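PDB 3R4K: transcriptional regulator, IclR family from Ruegeria sp. TM1040, which probably binds DNA through a helix-turn-helix domain and controls transcription in response to a small-molecule effector sensed by its C-terminal domain, as IclR-family regulators do. Local coordinates for residues Thr97-Ser101 with Leu111-Tyr115; Ser138-Val142 with Val210-Ala215; Arg182-Ala186 with Ala234-Ala238; Ile203-Arg208 with Ile246-Pro252. All coordinates share one frame; numbering follows the deposited sequence.

Interaction 1: Thr97-Ser101 with Leu111-Tyr115; sequences TTHLS and LSHAY
L100 O is gripped by two successive amides of the facing strand: L111 N reaches it at 2.9 Å, nearly along the C=O axis, and S112 N adds a weak second bond. Two residues thus face one, a classic beta bulge. L100 N donates to S112 O, and T98 and A114 exchange bonds, A114 N lying 3.0 Å from T98 O. Strands 97-104 and 107-114 form an antiparallel hairpin within the six-stranded sheet of the profilin-like C-terminal domain. H99 and H113 form a non-hydrogen-bonded pair whose CB atoms meet at 3.8 Å before the rings diverge; H113 ND1 bonds to D127 OD1. On the other face L100 packs on helix 79-94 beside the smaller T98, S112 and A114; T98 OG1 bonds S91 OG and L87 O, and S112 OG bonds S83 OG. At the hairpin's open end T97 OG1 hydrogen-bonds to V123 O and sits in plane at the ring edge, 3.5 Å from Y115 CD1, while T97 CG2, anti to the backbone N, touches Y115 CE1 at 3.8 Å. With an alanine here, V123 O would probably lose its hydroxyl partner. H113 CD2 lies over one face of the tyrosine ring, toward its rim.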
loop_
_atom_site.group_PDB
_atom_site.type_symbol
_atom_site.label_atom_id
_atom_site.label_comp_id
_atom_site.label_asym_id
_atom_site.label_seq_id
_atom_site.Cartn_x
_atom_site.Cartn_y
_atom_site.Cartn_z
ATOM N N THR A 97 -15.822 -23.774 10.422
ATOM C CA THR A 97 -15.790 -22.316 10.509
ATOM C C THR A 97 -14.385 -21.828 10.223
ATOM O O THR A 97 -13.426 -22.351 10.788
ATOM C CB THR A 97 -16.265 -21.871 11.906
ATOM O OG1 THR A 97 -17.597 -22.363 12.092
ATOM C CG2 THR A 97 -16.206 -20.332 12.107
ATOM N N THR A 98 -14.269 -20.821 9.359
ATOM C CA THR A 98 -12.984 -20.217 9.021
ATOM C C THR A 98 -12.994 -18.753 9.456
ATOM O O THR A 98 -14.054 -18.136 9.474
ATOM C CB THR A 98 -12.681 -20.390 7.531
ATOM O OG1 THR A 98 -13.738 -19.795 6.783
ATOM C CG2 THR A 98 -12.532 -21.852 7.126
ATOM N N HIS A 99 -11.839 -18.208 9.835
ATOM C CA HIS A 99 -11.775 -16.807 10.228
ATOM C C HIS A 99 -10.410 -16.184 9.979
ATOM O O HIS A 99 -9.376 -16.854 10.051
ATOM C CB HIS A 99 -12.221 -16.569 11.686
ATOM C CG HIS A 99 -11.420 -17.263 12.734
ATOM N ND1 HIS A 99 -10.538 -16.563 13.548
ATOM C CD2 HIS A 99 -11.456 -18.559 13.130
ATOM C CE1 HIS A 99 -10.029 -17.462 14.377
ATOM N NE2 HIS A 99 -10.558 -18.679 14.166
ATOM N N LEU A 100 -10.430 -14.890 9.651
ATOM C CA LEU A 100 -9.250 -14.075 9.436
ATOM C C LEU A 100 -9.118 -13.113 10.602
ATOM O O LEU A 100 -10.061 -12.394 10.942
ATOM C CB LEU A 100 -9.306 -13.318 8.086
ATOM C CG LEU A 100 -8.150 -12.338 7.779
ATOM C CD1 LEU A 100 -6.794 -13.062 7.616
ATOM C CD2 LEU A 100 -8.494 -11.439 6.576
ATOM N N SER A 101 -7.958 -13.134 11.244
ATOM C CA SER A 101 -7.669 -12.226 12.348
ATOM C C SER A 101 -6.508 -11.334 11.933
ATOM O O SER A 101 -5.603 -11.776 11.199
ATOM C CB SER A 101 -7.390 -12.984 13.641
ATOM O OG SER A 101 -6.308 -13.884 13.487
ATOM N N LEU A 111 -11.620 -10.424 12.443
ATOM C CA LEU A 111 -12.388 -9.381 11.779
ATOM C C LEU A 111 -13.311 -9.848 10.635
ATOM O O LEU A 111 -14.195 -9.090 10.233
ATOM C CB LEU A 111 -11.418 -8.299 11.303
ATOM C CG LEU A 111 -10.774 -7.514 12.489
ATOM C CD1 LEU A 111 -9.578 -6.696 12.038
ATOM C CD2 LEU A 111 -11.827 -6.679 13.288
ATOM N N SER A 112 -13.161 -11.087 10.166
ATOM C CA SER A 112 -14.031 -11.664 9.137
ATOM C C SER A 112 -14.058 -13.162 9.336
ATOM O O SER A 112 -13.051 -13.741 9.757
ATOM C CB SER A 112 -13.613 -11.278 7.712
ATOM O OG SER A 112 -12.379 -11.828 7.309
ATOM N N HIS A 113 -15.233 -13.774 9.126
ATOM C CA HIS A 113 -15.404 -15.214 9.270
ATOM C C HIS A 113 -16.426 -15.729 8.279
ATOM O O HIS A 113 -17.198 -14.956 7.711
ATOM C CB HIS A 113 -15.815 -15.592 10.714
ATOM C CG HIS A 113 -17.173 -15.104 11.110
ATOM N ND1 HIS A 113 -17.342 -13.879 11.747
ATOM C CD2 HIS A 113 -18.394 -15.677 10.931
ATOM C CE1 HIS A 113 -18.650 -13.753 11.945
ATOM N NE2 HIS A 113 -19.330 -14.803 11.455
ATOM N N ALA A 114 -16.457 -17.042 8.105
ATOM C CA ALA A 114 -17.437 -17.739 7.281
ATOM C C ALA A 114 -17.842 -19.044 7.956
ATOM O O ALA A 114 -17.029 -19.663 8.654
ATOM C CB ALA A 114 -16.883 -18.009 5.895
ATOM N N TYR A 115 -19.117 -19.423 7.786
ATOM C CA TYR A 115 -19.678 -20.678 8.282
ATOM C C TYR A 115 -19.876 -21.627 7.109
ATOM O O TYR A 115 -20.183 -21.187 5.999
ATOM C CB TYR A 115 -21.007 -20.451 9.033
ATOM C CG TYR A 115 -20.864 -19.618 10.292
ATOM C CD1 TYR A 115 -20.018 -20.016 11.327
ATOM C CD2 TYR A 115 -21.589 -18.449 10.464
ATOM C CE1 TYR A 115 -19.879 -19.250 12.484
ATOM C CE2 TYR A 115 -21.465 -17.682 11.624
ATOM C CZ TYR A 115 -20.614 -18.090 12.631
ATOM O OH TYR A 115 -20.497 -17.340 13.773
#

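Interaction 2: Ser138-Val142 with Val210-Ala215; sequences SGLAV and VLGALA
V142, A213 and V210 carry most of this contact between helix 137-143 and strand 210-219, whose short segments run at 144° to each other with axes 7.3 Å apart at closest. V142 spreads its two methyl groups over the strand. CG2, anti to the carbonyl carbon, settles on the backbone of G212, with V142 CG2 3.6 Å from G212 C, and also meets A213 CB. V142 CG1 turns instead to V210, whose own CG1 lies 4.3 Å from it and 3.7 Å from V142 O. Further along, small residues suit the place: A213 CB fits against the helix backbone, 3.6 Å from S138 O, with A141 CB beside it at 4.2 Å. S138 follows with its hydroxyl, S138 OG lying 3.4 Å from A215 CB. The helix thereby covers one face of the central sheet of the profilin-like domain, where H99 and L103 of the adjoining strand also touch it. L214 points to the other face, against helix 79-94. Methyl groups meeting methyls and backbone imply adhesion by shape and exclusion of water, with the alanines A213 and A141 letting the helix lie near the strand.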
loop_
_atom_site.group_PDB
_atom_site.type_symbol
_atom_site.label_atom_id
_atom_site.label_comp_id
_atom_site.label_asym_id
_atom_site.label_seq_id
_atom_site.Cartn_x
_atom_site.Cartn_y
_atom_site.Cartn_z
ATOM N N SER A 138 -4.225 -19.020 15.838
ATOM C CA SER A 138 -4.037 -17.741 15.140
ATOM C C SER A 138 -2.959 -16.908 15.833
ATOM O O SER A 138 -2.049 -16.419 15.160
ATOM C CB SER A 138 -5.349 -16.962 15.052
ATOM O OG SER A 138 -6.351 -17.739 14.424
ATOM N N GLY A 139 -3.044 -16.813 17.160
ATOM C CA GLY A 139 -2.077 -16.096 17.984
ATOM C C GLY A 139 -0.678 -16.672 17.898
ATOM O O GLY A 139 0.296 -15.918 17.782
ATOM N N LEU A 140 -0.564 -18.020 17.925
ATOM C CA LEU A 140 0.724 -18.724 17.828
ATOM C C LEU A 140 1.332 -18.539 16.437
ATOM O O LEU A 140 2.544 -18.342 16.336
ATOM C CB LEU A 140 0.593 -20.219 18.182
ATOM C CG LEU A 140 0.251 -20.530 19.644
ATOM C CD1 LEU A 140 -0.342 -21.918 19.784
ATOM C CD2 LEU A 140 1.457 -20.353 20.563
ATOM N N ALA A 141 0.496 -18.579 15.377
ATOM C CA ALA A 141 0.919 -18.371 13.985
ATOM C C ALA A 141 1.531 -16.962 13.809
ATOM O O ALA A 141 2.557 -16.833 13.153
ATOM C CB ALA A 141 -0.263 -18.559 13.031
ATOM N N VAL A 142 0.915 -15.926 14.433
ATOM C CA VAL A 142 1.341 -14.518 14.380
ATOM C C VAL A 142 2.606 -14.326 15.225
ATOM O O VAL A 142 3.523 -13.662 14.774
ATOM C CB VAL A 142 0.197 -13.542 14.800
ATOM C CG1 VAL A 142 0.692 -12.101 14.912
ATOM C CG2 VAL A 142 -0.975 -13.613 13.829
ATOM N N VAL A 210 4.385 -10.153 9.135
ATOM C CA VAL A 210 3.169 -10.879 9.486
ATOM C C VAL A 210 2.043 -9.834 9.766
ATOM O O VAL A 210 2.284 -8.879 10.514
ATOM C CB VAL A 210 3.428 -11.894 10.655
ATOM C CG1 VAL A 210 3.763 -11.206 11.974
ATOM C CG2 VAL A 210 2.275 -12.882 10.823
ATOM N N LEU A 211 0.873 -9.974 9.078
ATOM C CA LEU A 211 -0.322 -9.104 9.195
ATOM C C LEU A 211 -1.358 -9.640 10.170
ATOM O O LEU A 211 -2.128 -8.881 10.775
ATOM C CB LEU A 211 -1.068 -8.991 7.841
ATOM C CG LEU A 211 -0.529 -8.165 6.732
ATOM C CD1 LEU A 211 -1.581 -8.009 5.703
ATOM C CD2 LEU A 211 -0.108 -6.789 7.211
ATOM N N GLY A 212 -1.469 -10.954 10.159
ATOM C CA GLY A 212 -2.459 -11.688 10.911
ATOM C C GLY A 212 -2.406 -13.158 10.578
ATOM O O GLY A 212 -1.337 -13.690 10.234
ATOM N N ALA A 213 -3.557 -13.825 10.696
ATOM C CA ALA A 213 -3.643 -15.264 10.478
ATOM C C ALA A 213 -4.994 -15.682 9.956
ATOM O O ALA A 213 -6.021 -15.094 10.321
ATOM C CB ALA A 213 -3.352 -16.015 11.777
ATOM N N LEU A 214 -4.976 -16.738 9.121
ATOM C CA LEU A 214 -6.137 -17.392 8.548
ATOM C C LEU A 214 -6.320 -18.717 9.291
ATOM O O LEU A 214 -5.359 -19.489 9.407
ATOM C CB LEU A 214 -5.954 -17.588 7.033
ATOM C CG LEU A 214 -7.109 -18.260 6.309
ATOM C CD1 LEU A 214 -8.362 -17.433 6.404
ATOM C CD2 LEU A 214 -6.754 -18.540 4.876
ATOM N N ALA A 215 -7.518 -18.963 9.847
ATOM C CA ALA A 215 -7.730 -20.153 10.664
ATOM C C ALA A 215 -8.972 -20.935 10.324
ATOM O O ALA A 215 -9.913 -20.402 9.732
ATOM C CB ALA A 215 -7.781 -19.763 12.130
#

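Interaction 3: Arg182-Ala186 with Ala234-Ala238; sequences RTGLA and ALRAA
R236 reaches out from helix 225-245, the long C-terminal helix of the profilin-like domain, to hydrogen-bond T183 O at the C-terminal end of helix 170-183. There G184, with positive phi, takes the chain out of the helix toward strand 186-189. The main bond, R236 NH1 to T183 O, is 2.6 Å long with an angle of 154° at the hydrogen, and the oxygen lies 16° out of the guanidinium plane. R236 NH2 adds a weak second bond to the same oxygen. A helix C-terminus has partial negative character, so an arginine is likely to be favoured here by charge as well. This polar side is partly exposed, and T183 turns its hydroxyl back to E179 O of its own helix. By contrast, the inner side is buried and apolar. L185 crosses the arginine, extended from CG to NE, at about a right angle; its CG is anti to the backbone N (chi1 -167°), and CB and CD1 lie over one face of the guanidinium. L235 points into the same layer, where both leucines rest on H199 and V201 of the sheet. Between them, L185 CD1 stands 4.1 Å from L235 CD2.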
loop_
_atom_site.group_PDB
_atom_site.type_symbol
_atom_site.label_atom_id
_atom_site.label_comp_id
_atom_site.label_asym_id
_atom_site.label_seq_id
_atom_site.Cartn_x
_atom_site.Cartn_y
_atom_site.Cartn_z
ATOM N N ARG A 182 8.955 -23.525 11.917
ATOM C CA ARG A 182 9.520 -24.632 11.162
ATOM C C ARG A 182 8.548 -25.241 10.130
ATOM O O ARG A 182 8.982 -25.594 9.029
ATOM C CB ARG A 182 9.958 -25.715 12.162
ATOM C CG ARG A 182 11.051 -26.645 11.651
ATOM C CD ARG A 182 11.275 -27.827 12.582
ATOM N NE ARG A 182 10.087 -28.676 12.746
ATOM C CZ ARG A 182 9.754 -29.678 11.936
ATOM N NH1 ARG A 182 10.501 -29.963 10.876
ATOM N NH2 ARG A 182 8.664 -30.397 12.175
ATOM N N THR A 183 7.261 -25.403 10.497
ATOM C CA THR A 183 6.256 -26.063 9.654
ATOM C C THR A 183 5.324 -25.099 8.906
ATOM O O THR A 183 4.679 -25.521 7.947
ATOM C CB THR A 183 5.419 -27.031 10.502
ATOM O OG1 THR A 183 4.673 -26.292 11.472
ATOM C CG2 THR A 183 6.267 -28.105 11.183
ATOM N N GLY A 184 5.257 -23.841 9.335
ATOM C CA GLY A 184 4.412 -22.822 8.709
ATOM C C GLY A 184 2.928 -22.932 9.032
ATOM O O GLY A 184 2.101 -22.287 8.373
ATOM N N LEU A 185 2.579 -23.751 10.051
ATOM C CA LEU A 185 1.208 -24.012 10.501
ATOM C C LEU A 185 1.159 -24.223 12.021
ATOM O O LEU A 185 2.012 -24.921 12.587
ATOM C CB LEU A 185 0.637 -25.251 9.776
ATOM C CG LEU A 185 -0.868 -25.487 9.901
ATOM C CD1 LEU A 185 -1.453 -25.872 8.580
ATOM C CD2 LEU A 185 -1.164 -26.567 10.906
ATOM N N ALA A 186 0.143 -23.623 12.667
ATOM C CA ALA A 186 -0.089 -23.713 14.107
ATOM C C ALA A 186 -1.376 -24.472 14.402
ATOM O O ALA A 186 -2.357 -24.362 13.665
ATOM C CB ALA A 186 -0.153 -22.317 14.724
ATOM N N ALA A 234 -5.559 -27.763 2.688
ATOM C CA ALA A 234 -6.597 -26.824 2.282
ATOM C C ALA A 234 -6.341 -25.438 2.869
ATOM O O ALA A 234 -6.445 -24.445 2.135
ATOM C CB ALA A 234 -7.960 -27.336 2.702
ATOM N N LEU A 235 -5.961 -25.374 4.172
ATOM C CA LEU A 235 -5.674 -24.110 4.861
ATOM C C LEU A 235 -4.399 -23.455 4.306
ATOM O O LEU A 235 -4.419 -22.253 4.046
ATOM C CB LEU A 235 -5.580 -24.320 6.384
ATOM C CG LEU A 235 -5.107 -23.139 7.247
ATOM C CD1 LEU A 235 -6.063 -21.956 7.201
ATOM C CD2 LEU A 235 -4.895 -23.567 8.643
ATOM N N ARG A 236 -3.320 -24.236 4.088
ATOM C CA ARG A 236 -2.044 -23.744 3.530
ATOM C C ARG A 236 -2.263 -23.075 2.178
ATOM O O ARG A 236 -1.779 -21.964 1.963
ATOM C CB ARG A 236 -1.017 -24.873 3.392
ATOM C CG ARG A 236 -0.411 -25.307 4.716
ATOM C CD ARG A 236 0.669 -26.351 4.477
ATOM N NE ARG A 236 0.974 -27.162 5.663
ATOM C CZ ARG A 236 1.866 -26.828 6.590
ATOM N NH1 ARG A 236 2.529 -25.679 6.502
ATOM N NH2 ARG A 236 2.097 -27.633 7.616
ATOM N N ALA A 237 -3.054 -23.726 1.301
ATOM C CA ALA A 237 -3.408 -23.239 -0.031
ATOM C C ALA A 237 -4.216 -21.936 0.056
ATOM O O ALA A 237 -3.881 -20.972 -0.636
ATOM C CB ALA A 237 -4.194 -24.306 -0.785
ATOM N N ALA A 238 -5.240 -21.892 0.936
ATOM C CA ALA A 238 -6.089 -20.712 1.133
ATOM C C ALA A 238 -5.283 -19.526 1.668
ATOM O O ALA A 238 -5.498 -18.399 1.226
ATOM C CB ALA A 238 -7.234 -21.036 2.064
#

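Interaction 4: Ile203-Arg208 with Ile246-Pro252; sequences IFGPDR and IGGACPP
The F204 ring carries P251 on one face: P251 CD sits 3.4 Å from the ring centroid and 6° off its normal, a CH-pi contact almost exactly over the centre. C250 SG approaches obliquely, 4.1 Å from F204 CD2, and outside the two segments Y145 and F254 meet the phenylalanine in edge-to-face pairs. With a serine in its place, the proline ring would probably lose the aromatic face it rests on, and the C-terminal segment would be freer to shift. P252 CD also lies over one face of the R208 guanidinium, nearest R208 NH1 at 3.4 Å, where a bend at chi3 (-70°) brings it. G205 O accepts from R208 N, closing the type I turn G205-R208, and from A249 N at 3.1 Å, the two donors arriving from opposite faces of its plane. G248 packs against the start of the turn: G248 CA lies 3.4 Å from F204 O, and a CB there would clash with that oxygen. I246 CD1 packs on I203 CG2 at 4.1 Å. G247, with positive phi, is the C-prime residue of a Schellman motif ending helix 225-245, after which the chain is laid across the beta turn linking strands 196-204 and 210-219.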
loop_
_atom_site.group_PDB
_atom_site.type_symbol
_atom_site.label_atom_id
_atom_site.label_comp_id
_atom_site.label_asym_id
_atom_site.label_seq_id
_atom_site.Cartn_x
_atom_site.Cartn_y
_atom_site.Cartn_z
ATOM N N ILE A 203 -0.516 -14.792 7.680
ATOM C CA ILE A 203 -0.768 -14.011 6.475
ATOM C C ILE A 203 0.279 -12.923 6.488
ATOM O O ILE A 203 0.485 -12.262 7.520
ATOM C CB ILE A 203 -2.232 -13.477 6.387
ATOM C CG1 ILE A 203 -3.265 -14.629 6.421
ATOM C CG2 ILE A 203 -2.450 -12.576 5.151
ATOM C CD1 ILE A 203 -3.180 -15.723 5.249
ATOM N N PHE A 204 1.005 -12.803 5.379
ATOM C CA PHE A 204 2.081 -11.841 5.262
ATOM C C PHE A 204 1.698 -10.755 4.296
ATOM O O PHE A 204 1.107 -11.045 3.251
ATOM C CB PHE A 204 3.382 -12.547 4.817
ATOM C CG PHE A 204 3.913 -13.579 5.787
ATOM C CD1 PHE A 204 4.551 -13.192 6.965
ATOM C CD2 PHE A 204 3.817 -14.934 5.506
ATOM C CE1 PHE A 204 5.043 -14.149 7.864
ATOM C CE2 PHE A 204 4.321 -15.890 6.401
ATOM C CZ PHE A 204 4.936 -15.491 7.569
ATOM N N GLY A 205 2.071 -9.517 4.629
ATOM C CA GLY A 205 1.818 -8.355 3.778
ATOM C C GLY A 205 2.874 -8.123 2.710
ATOM O O GLY A 205 3.866 -8.864 2.641
ATOM N N PRO A 206 2.695 -7.077 1.872
ATOM C CA PRO A 206 3.682 -6.786 0.808
ATOM C C PRO A 206 5.121 -6.545 1.302
ATOM O O PRO A 206 6.066 -6.861 0.573
ATOM C CB PRO A 206 3.118 -5.533 0.134
ATOM C CG PRO A 206 1.650 -5.561 0.426
ATOM C CD PRO A 206 1.574 -6.120 1.824
ATOM N N ASP A 207 5.289 -6.050 2.542
ATOM C CA ASP A 207 6.586 -5.779 3.164
ATOM C C ASP A 207 7.230 -7.036 3.822
ATOM O O ASP A 207 8.292 -6.916 4.451
ATOM C CB ASP A 207 6.430 -4.662 4.218
ATOM C CG ASP A 207 5.477 -4.945 5.366
ATOM O OD1 ASP A 207 4.694 -5.911 5.268
ATOM O OD2 ASP A 207 5.471 -4.167 6.334
ATOM N N ARG A 208 6.587 -8.227 3.677
ATOM C CA ARG A 208 7.019 -9.529 4.230
ATOM C C ARG A 208 6.777 -9.651 5.751
ATOM O O ARG A 208 7.165 -10.664 6.340
ATOM C CB ARG A 208 8.490 -9.850 3.929
ATOM C CG ARG A 208 8.787 -10.043 2.470
ATOM C CD ARG A 208 9.940 -10.992 2.253
ATOM N NE ARG A 208 11.221 -10.425 2.670
ATOM C CZ ARG A 208 12.395 -10.994 2.418
ATOM N NH1 ARG A 208 12.454 -12.133 1.735
ATOM N NH2 ARG A 208 13.522 -10.412 2.820
ATOM N N ILE A 246 -3.518 -9.784 -1.769
ATOM C CA ILE A 246 -3.096 -8.552 -1.112
ATOM C C ILE A 246 -1.646 -8.196 -1.480
ATOM O O ILE A 246 -1.092 -7.283 -0.889
ATOM C CB ILE A 246 -3.314 -8.587 0.435
ATOM C CG1 ILE A 246 -2.455 -9.686 1.117
ATOM C CG2 ILE A 246 -4.809 -8.707 0.799
ATOM C CD1 ILE A 246 -2.118 -9.439 2.583
ATOM N N GLY A 247 -1.061 -8.883 -2.458
ATOM C CA GLY A 247 0.297 -8.630 -2.932
ATOM C C GLY A 247 1.386 -8.887 -1.910
ATOM O O GLY A 247 2.448 -8.247 -1.945
ATOM N N GLY A 248 1.115 -9.825 -1.007
ATOM C CA GLY A 248 2.038 -10.194 0.057
ATOM C C GLY A 248 3.222 -11.020 -0.400
ATOM O O GLY A 248 3.231 -11.580 -1.496
ATOM N N ALA A 249 4.249 -11.066 0.442
ATOM C CA ALA A 249 5.465 -11.845 0.209
ATOM C C ALA A 249 5.857 -12.537 1.499
ATOM O O ALA A 249 5.770 -11.936 2.573
ATOM C CB ALA A 249 6.592 -10.956 -0.292
ATOM N N CYS A 250 6.222 -13.820 1.393
ATOM C CA CYS A 250 6.596 -14.647 2.532
ATOM C C CYS A 250 8.044 -14.403 2.902
ATOM O O CYS A 250 8.875 -14.259 2.007
ATOM C CB CYS A 250 6.336 -16.119 2.224
ATOM S SG CYS A 250 4.606 -16.491 1.797
ATOM N N PRO A 251 8.400 -14.371 4.199
ATOM C CA PRO A 251 9.818 -14.224 4.558
ATOM C C PRO A 251 10.591 -15.540 4.310
ATOM O O PRO A 251 9.944 -16.580 4.186
ATOM C CB PRO A 251 9.756 -13.847 6.040
ATOM C CG PRO A 251 8.538 -14.485 6.543
ATOM C CD PRO A 251 7.562 -14.547 5.400
ATOM N N PRO A 252 11.947 -15.545 4.196
ATOM C CA PRO A 252 12.658 -16.821 3.932
ATOM C C PRO A 252 12.425 -17.900 5.001
ATOM O O PRO A 252 12.375 -19.092 4.666
ATOM C CB PRO A 252 14.141 -16.409 3.877
ATOM C CG PRO A 252 14.218 -15.048 4.484
ATOM C CD PRO A 252 12.890 -14.403 4.256
#

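Interactions 1, 2 and 4 share the antiparallel sheet of the C-terminal domain. Strand 97-104 of interaction 1 lies next to strand 210-219 of interaction 2, joined by backbone hydrogen bonds, H99 O to A215 N at 2.8 Å and S101 N to A213 O at 2.9 Å. Strand 196-204 of interaction 4 flanks 210-219 on its other edge, with L211 N bonded to I203 O at 2.8 Å. Interaction 3 touches both segments of interaction 2: L235 CD1 meets L214 O, and A186 CB packs on A141 and L140. The centres of interactions 1 and 4 are about 20 Å apart, and P206 of interaction 4 touches A71 of the second subunit.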